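Local coordinates for putative epoxide hydrolase protein (Klebsiella pneumoniae subsp. pneumoniae, PDB 5BOV) that is probably an alpha/beta-fold hydrolase, possibly an epoxide hydrolase, whose substrate is not established, at residues P33-H38 / A104-F109; S129-S134 / Q296-A301. One frame throughout, in Å; residues are numbered along the deposited sequence.

In the fold
Interaction 1 pairs two central parallel strands, and interaction 2 packs the next strand of the same sheet against helix 291-303; their centres lie about 9 Å apart. Among their links, D105 OD1 probably hydrogen-bonds S129 OG at 2.7 Å, V131 N probably donates to L106 O at 2.9 Å, and F109 CB packs on V133 CB at 3.7 Å. Strand 104-108 is therefore held from both sides, by 32-37 and 127-133. Its C-terminal end leads into a GxDxG sequence, G108, D110 and G112, consistent with the nucleophile elbow of epoxide hydrolases. Interaction 1 reaches this probable active-site turn directly; interaction 2 lies one strand over, with V131 near the turn but not touching it.

Interaction 1. Residues P33-H38 / A104-F109; sequences PVILLH and ADLAGF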
ATOM      1  N   PRO A  33      16.000  -7.621   5.899  1.00 10.14           N
ATOM      2  CA  PRO A  33      15.239  -6.720   5.012  1.00  9.44           C
ATOM      3  C   PRO A  33      13.790  -6.482   5.451  1.00  8.88           C
ATOM      4  O   PRO A  33      13.107  -7.413   5.845  1.00  8.78           O
ATOM      5  CB  PRO A  33      15.274  -7.463   3.615  1.00  9.92           C
ATOM      6  CG  PRO A  33      16.405  -8.438   3.746  1.00 11.13           C
ATOM      7  CD  PRO A  33      16.478  -8.818   5.178  1.00 10.74           C
ATOM      8  N   VAL A  34      13.348  -5.223   5.286  1.00  8.39           N
ATOM      9  CA  VAL A  34      11.980  -4.791   5.500  1.00  8.02           C
ATOM     10  C   VAL A  34      11.559  -3.965   4.278  1.00  7.90           C
ATOM     11  O   VAL A  34      12.334  -3.113   3.851  1.00  7.96           O
ATOM     12  CB  VAL A  34      11.875  -3.853   6.735  1.00  8.63           C
ATOM     13  CG1 VAL A  34      10.455  -3.460   6.999  1.00  8.55           C
ATOM     14  CG2 VAL A  34      12.481  -4.474   7.961  1.00  9.09           C
ATOM     15  N   ILE A  35      10.376  -4.246   3.728  1.00  7.89           N
ATOM     16  CA  ILE A  35       9.845  -3.533   2.567  1.00  8.04           C
ATOM     17  C   ILE A  35       8.555  -2.859   3.015  1.00  7.62           C
ATOM     18  O   ILE A  35       7.650  -3.529   3.546  1.00  7.09           O
ATOM     19  CB  ILE A  35       9.606  -4.460   1.351  1.00  9.16           C
ATOM     20  CG1 ILE A  35      10.931  -5.163   0.983  1.00 10.01           C
ATOM     21  CG2 ILE A  35       9.043  -3.641   0.188  1.00  9.43           C
ATOM     22  CD1 ILE A  35      10.788  -6.184  -0.118  1.00 10.86           C
ATOM     23  N   LEU A  36       8.530  -1.538   2.862  1.00  7.25           N
ATOM     24  CA  LEU A  36       7.459  -0.702   3.396  1.00  7.07           C
ATOM     25  C   LEU A  36       6.708  -0.170   2.193  1.00  7.07           C
ATOM     26  O   LEU A  36       7.248   0.575   1.386  1.00  6.85           O
ATOM     27  CB  LEU A  36       8.032   0.457   4.229  1.00  7.38           C
ATOM     28  CG  LEU A  36       8.927   0.036   5.418  1.00  7.43           C
ATOM     29  CD1 LEU A  36       9.575   1.279   6.049  1.00  7.75           C
ATOM     30  CD2 LEU A  36       8.164  -0.785   6.446  1.00  7.38           C
ATOM     31  N   LEU A  37       5.379  -0.419   2.181  1.00  6.83           N
ATOM     32  CA  LEU A  37       4.565  -0.090   1.018  1.00  7.11           C
ATOM     33  C   LEU A  37       3.499   0.927   1.348  1.00  6.99           C
ATOM     34  O   LEU A  37       2.642   0.728   2.262  1.00  6.46           O
ATOM     35  CB  LEU A  37       3.922  -1.384   0.504  1.00  7.40           C
ATOM     36  CG  LEU A  37       4.860  -2.508   0.072  1.00  7.78           C
ATOM     37  CD1 LEU A  37       4.064  -3.724  -0.383  1.00  8.22           C
ATOM     38  CD2 LEU A  37       5.849  -2.078  -1.010  1.00  8.10           C
ATOM     39  N   HIS A  38       3.473   2.013   0.574  1.00  7.29           N
ATOM     40  CA  HIS A  38       2.492   3.077   0.810  1.00  7.09           C
ATOM     41  C   HIS A  38       1.134   2.770   0.175  1.00  7.38           C
ATOM     42  O   HIS A  38       0.989   1.788  -0.569  1.00  7.24           O
ATOM     43  CB  HIS A  38       3.067   4.385   0.280  1.00  7.19           C
ATOM     44  CG  HIS A  38       3.189   4.462  -1.215  1.00  6.92           C
ATOM     45  ND1 HIS A  38       2.104   4.719  -2.029  1.00  7.22           N
ATOM     46  CD2 HIS A  38       4.226   4.221  -2.050  1.00  7.03           C
ATOM     47  CE1 HIS A  38       2.479   4.669  -3.300  1.00  7.07           C
ATOM     48  NE2 HIS A  38       3.774   4.419  -3.334  1.00  7.11           N
ATOM     49  N   ALA A 104      11.655 -11.049   3.130  1.00 11.15           N
ATOM     50  CA  ALA A 104      11.667  -9.789   3.840  1.00 10.11           C
ATOM     51  C   ALA A 104      10.474  -9.725   4.790  1.00  9.45           C
ATOM     52  O   ALA A 104       9.447 -10.388   4.573  1.00  9.64           O
ATOM     53  CB  ALA A 104      11.576  -8.642   2.892  1.00 10.53           C
ATOM     54  N   ASP A 105      10.576  -8.847   5.798  1.00  8.73           N
ATOM     55  CA  ASP A 105       9.410  -8.383   6.522  1.00  8.66           C
ATOM     56  C   ASP A 105       8.676  -7.379   5.621  1.00  8.12           C
ATOM     57  O   ASP A 105       9.333  -6.599   4.972  1.00  8.17           O
ATOM     58  CB  ASP A 105       9.856  -7.710   7.786  1.00  8.65           C
ATOM     59  CG  ASP A 105      10.459  -8.632   8.760  1.00  9.02           C
ATOM     60  OD1 ASP A 105       9.979  -9.753   8.966  1.00  9.72           O
ATOM     61  OD2 ASP A 105      11.505  -8.197   9.436  1.00  8.82           O
ATOM     62  N   LEU A 106       7.353  -7.492   5.518  1.00  7.83           N
ATOM     63  CA  LEU A 106       6.558  -6.550   4.724  1.00  8.24           C
ATOM     64  C   LEU A 106       5.630  -5.791   5.620  1.00  7.78           C
ATOM     65  O   LEU A 106       5.035  -6.343   6.561  1.00  7.22           O
ATOM     66  CB  LEU A 106       5.724  -7.275   3.684  1.00  9.43           C
ATOM     67  CG  LEU A 106       6.441  -8.071   2.632  1.00 10.71           C
ATOM     68  CD1 LEU A 106       5.391  -8.557   1.631  1.00 12.11           C
ATOM     69  CD2 LEU A 106       7.546  -7.382   1.985  1.00 11.71           C
ATOM     70  N   ALA A 107       5.399  -4.527   5.277  1.00  7.25           N
ATOM     71  CA  ALA A 107       4.433  -3.702   6.018  1.00  7.32           C
ATOM     72  C   ALA A 107       3.767  -2.748   5.049  1.00  7.39           C
ATOM     73  O   ALA A 107       4.409  -2.276   4.103  1.00  8.24           O
ATOM     74  CB  ALA A 107       5.100  -2.912   7.103  1.00  7.12           C
ATOM     75  N   GLY A 108       2.472  -2.506   5.254  1.00  7.04           N
ATOM     76  CA  GLY A 108       1.798  -1.603   4.392  1.00  7.20           C
ATOM     77  C   GLY A 108       0.474  -1.080   4.957  1.00  7.40           C
ATOM     78  O   GLY A 108      -0.019  -1.568   5.994  1.00  7.57           O
ATOM     79  N   PHE A 109      -0.022  -0.023   4.314  1.00  7.66           N
ATOM     80  CA  PHE A 109      -1.393   0.457   4.545  1.00  7.65           C
ATOM     81  C   PHE A 109      -2.074   0.714   3.198  1.00  8.42           C
ATOM     82  O   PHE A 109      -1.426   0.972   2.212  1.00  8.86           O
ATOM     83  CB  PHE A 109      -1.436   1.721   5.484  1.00  7.85           C
ATOM     84  CG  PHE A 109      -0.860   2.969   4.824  1.00  7.65           C
ATOM     85  CD1 PHE A 109       0.542   3.119   4.682  1.00  7.91           C
ATOM     86  CD2 PHE A 109      -1.692   3.951   4.289  1.00  7.92           C
ATOM     87  CE1 PHE A 109       1.038   4.247   4.055  1.00  7.74           C
ATOM     88  CE2 PHE A 109      -1.187   5.116   3.683  1.00  7.80           C
ATOM     89  CZ  PHE A 109       0.186   5.254   3.579  1.00  7.66           C
TER
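I35 and L106 lie side by side and point the same way from neighbouring parallel strands, whose axes approach to 4.4 Å at an angle of 22°. I35 can be followed outward. Its CB meets L106 CD2 at 3.6 Å. With CG1 anti to the carbonyl carbon (chi1 -57°), that atom comes 4.0 Å from A104 CB. The extended chain then sets the tip, I35 CD1, 4.0 Å from both A104 CB and L106 CD2, so it touches two residues of the partner strand at once. On the other face of the sheet, L36 reaches across with one branch, its CD2 3.8 Å from A107 CB.

The backbones follow the parallel pattern: I35 and L37 each donate to and accept from strand 104-108. D105 N bonds P33 O, I35 N bonds D105 O and A107 N bonds I35 O, while L37 N to A107 O is the shortest at 2.8 Å. The ladder weakens at its C-terminal end, where F109 N lies 3.4 Å from L37 O; that carbonyl also has a hydrogen bond with Y47 OH. There F109 CG sits between its own N and carbonyl carbon (chi1 69°). At the far side of the ring F109 CE1 is 3.7 Å from H38 CA, and H38 C lies over one face, displaced toward the rim. H38 begins the sequence HGWP, consistent with the HGXP motif of epoxide hydrolases, and its NE2 is hydrogen-bonded to L66 N.

The pair forms the middle of the alpha/beta-hydrolase sheet. Strand 59-74 flanks 32-37, strand 127-133 flanks 104-108, and helix 85-98 lies over I35, L37 and A104 through M96 and I92.

Interaction 2. Residues S129-S134 / Q296-A301; sequences SLVSVS and QAVVDA
S129 and V131 reach helix 291-303 through two different first torsions: S129 OG stands between its own N and carbonyl carbon (chi1 66°), whereas V131 CG1 is anti to N (chi1 176°), leaving CG2 beside N. This is the strand-to-helix layering of the alpha/beta-hydrolase fold, with the C-terminal helix packed on the central sheet. The segments run at 148° to each other, roughly antiparallel, and their axes come within 8.0 Å, a close approach that the small residues A297 and A301 permit.

V131 carries the apolar part mainly through one methyl, CG2. This atom lies 3.8 Å from A301 CB, 3.6 Å from A297 O and 4.2 Å from V298 CG2, so it touches A297 and V298 on one turn of the helix and A301 on the next. Two residues before V131, S129 meets the helix with its whole side chain: S129 CB is 3.2 Å from A301 O, a tight van der Waals contact, and A301 CB lies 3.9 Å from S129 OG.

The buried hydroxyl of S129 has two polar partners. D105 OD1, on the adjacent strand, is one; the other is a water that crosses the interface. Beyond the contact, A301 also packs on I248 of strand 247-252, and V298 on L54 of helix 50-56. The water donates both its hydrogens, one to S129 OG at 2.8 Å and one to V298 O at 2.9 Å.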
ATOM      1  N   SER A 129       7.473 -11.829   8.022  1.00  9.19           N
ATOM      2  CA  SER A 129       6.362 -11.421   8.852  1.00  8.66           C
ATOM      3  C   SER A 129       5.723 -10.229   8.146  1.00  8.13           C
ATOM      4  O   SER A 129       6.301  -9.680   7.204  1.00  7.85           O
ATOM      5  CB  SER A 129       6.805 -11.027  10.222  1.00  9.06           C
ATOM      6  OG  SER A 129       7.622  -9.824  10.210  1.00  8.87           O
ATOM      7  N   LEU A 130       4.533  -9.907   8.585  1.00  7.79           N
ATOM      8  CA  LEU A 130       3.665  -8.913   7.972  1.00  7.54           C
ATOM      9  C   LEU A 130       3.026  -7.965   8.964  1.00  7.63           C
ATOM     10  O   LEU A 130       2.579  -8.383  10.033  1.00  7.60           O
ATOM     11  CB  LEU A 130       2.531  -9.691   7.268  1.00  7.67           C
ATOM     12  CG  LEU A 130       1.427  -8.909   6.617  1.00  7.87           C
ATOM     13  CD1 LEU A 130       1.959  -8.021   5.480  1.00  7.83           C
ATOM     14  CD2 LEU A 130       0.296  -9.839   6.135  1.00  8.39           C
ATOM     15  N   VAL A 131       3.095  -6.646   8.676  1.00  7.45           N
ATOM     16  CA  VAL A 131       2.315  -5.660   9.362  1.00  7.37           C
ATOM     17  C   VAL A 131       1.289  -5.156   8.356  1.00  7.21           C
ATOM     18  O   VAL A 131       1.641  -4.589   7.340  1.00  6.85           O
ATOM     19  CB  VAL A 131       3.144  -4.503   9.940  1.00  7.44           C
ATOM     20  CG1 VAL A 131       2.252  -3.462  10.548  1.00  7.76           C
ATOM     21  CG2 VAL A 131       4.079  -5.048  11.002  1.00  7.48           C
ATOM     22  N   SER A 132       0.014  -5.413   8.638  1.00  7.01           N
ATOM     23  CA  SER A 132      -1.066  -5.063   7.692  1.00  7.15           C
ATOM     24  C   SER A 132      -2.042  -4.122   8.365  1.00  7.22           C
ATOM     25  O   SER A 132      -2.885  -4.527   9.190  1.00  7.22           O
ATOM     26  CB  SER A 132      -1.769  -6.344   7.208  1.00  7.82           C
ATOM     27  OG  SER A 132      -2.649  -6.072   6.126  1.00  7.58           O
ATOM     28  N   VAL A 133      -1.973  -2.846   8.004  1.00  7.16           N
ATOM     29  CA  VAL A 133      -2.878  -1.892   8.583  1.00  7.41           C
ATOM     30  C   VAL A 133      -4.308  -2.113   8.023  1.00  8.03           C
ATOM     31  O   VAL A 133      -4.477  -2.258   6.795  1.00  8.16           O
ATOM     32  CB  VAL A 133      -2.502  -0.434   8.290  1.00  7.64           C
ATOM     33  CG1 VAL A 133      -3.529   0.553   8.829  1.00  7.66           C
ATOM     34  CG2 VAL A 133      -1.114  -0.130   8.801  1.00  7.96           C
ATOM     35  N   SER A 134      -5.273  -2.142   8.904  1.00  8.37           N
ATOM     36  CA  SER A 134      -6.707  -2.426   8.576  1.00  8.63           C
ATOM     37  C   SER A 134      -6.981  -3.872   8.217  1.00  8.81           C
ATOM     38  O   SER A 134      -8.050  -4.165   7.693  1.00 10.50           O
ATOM     39  CB  SER A 134      -7.301  -1.436   7.565  1.00  9.11           C
ATOM     40  OG  SER A 134      -7.138  -0.108   8.060  1.00 10.77           O
ATOM     41  N   GLN A 296       7.502   0.120  16.183  1.00  9.72           N
ATOM     42  CA  GLN A 296       7.342  -0.921  17.236  1.00 11.09           C
ATOM     43  C   GLN A 296       6.623  -2.141  16.674  1.00 10.18           C
ATOM     44  O   GLN A 296       6.970  -3.290  16.955  1.00  9.76           O
ATOM     45  CB  GLN A 296       6.621  -0.401  18.484  1.00 12.63           C
ATOM     46  CG  GLN A 296       6.720  -1.364  19.680  1.00 14.16           C
ATOM     47  CD  GLN A 296       8.124  -1.526  20.174  1.00 15.89           C
ATOM     48  OE1 GLN A 296       8.814  -0.522  20.525  1.00 18.44           O
ATOM     49  NE2 GLN A 296       8.648  -2.756  20.161  1.00 16.19           N
ATOM     50  N   ALA A 297       5.571  -1.894  15.887  1.00  9.43           N
ATOM     51  CA  ALA A 297       4.879  -2.995  15.244  1.00  9.13           C
ATOM     52  C   ALA A 297       5.731  -3.838  14.286  1.00  8.79           C
ATOM     53  O   ALA A 297       5.655  -5.068  14.275  1.00  8.58           O
ATOM     54  CB  ALA A 297       3.637  -2.492  14.518  1.00  9.17           C
ATOM     55  N   VAL A 298       6.572  -3.189  13.516  1.00  8.47           N
ATOM     56  CA  VAL A 298       7.465  -3.914  12.590  1.00  8.31           C
ATOM     57  C   VAL A 298       8.485  -4.730  13.384  1.00  8.49           C
ATOM     58  O   VAL A 298       8.678  -5.892  13.086  1.00  8.33           O
ATOM     59  CB  VAL A 298       8.204  -2.941  11.605  1.00  8.65           C
ATOM     60  CG1 VAL A 298       9.274  -3.659  10.813  1.00  8.65           C
ATOM     61  CG2 VAL A 298       7.192  -2.270  10.639  1.00  8.65           C
ATOM     62  N   VAL A 299       9.067  -4.127  14.408  1.00  8.61           N
ATOM     63  CA  VAL A 299      10.052  -4.849  15.253  1.00  9.36           C
ATOM     64  C   VAL A 299       9.350  -6.074  15.930  1.00  9.41           C
ATOM     65  O   VAL A 299       9.892  -7.195  15.930  1.00  9.24           O
ATOM     66  CB  VAL A 299      10.639  -3.940  16.326  1.00  9.91           C
ATOM     67  CG1 VAL A 299      11.405  -4.752  17.337  1.00 11.39           C
ATOM     68  CG2 VAL A 299      11.491  -2.861  15.658  1.00 10.04           C
ATOM     69  N   ASP A 300       8.154  -5.849  16.458  1.00  9.35           N
ATOM     70  CA  ASP A 300       7.399  -6.904  17.142  1.00 10.34           C
ATOM     71  C   ASP A 300       6.982  -8.009  16.207  1.00  9.99           C
ATOM     72  O   ASP A 300       7.099  -9.173  16.537  1.00  9.69           O
ATOM     73  CB  ASP A 300       6.223  -6.342  17.880  1.00 10.63           C
ATOM     74  CG  ASP A 300       6.607  -5.457  19.046  1.00 11.84           C
ATOM     75  OD1 ASP A 300       7.783  -5.450  19.525  1.00 13.15           O
ATOM     76  OD2 ASP A 300       5.721  -4.751  19.563  1.00 12.21           O
ATOM     77  N   ALA A 301       6.555  -7.657  14.996  1.00  9.27           N
ATOM     78  CA  ALA A 301       6.175  -8.696  14.048  1.00  9.42           C
ATOM     79  C   ALA A 301       7.376  -9.509  13.587  1.00 10.00           C
ATOM     80  O   ALA A 301       7.275 -10.730  13.396  1.00 10.30           O
ATOM     81  CB  ALA A 301       5.452  -8.061  12.858  1.00  9.21           C
TER
HETATM   82  O   HOH W   1       8.167  -7.148  10.573  1.00 11.07           O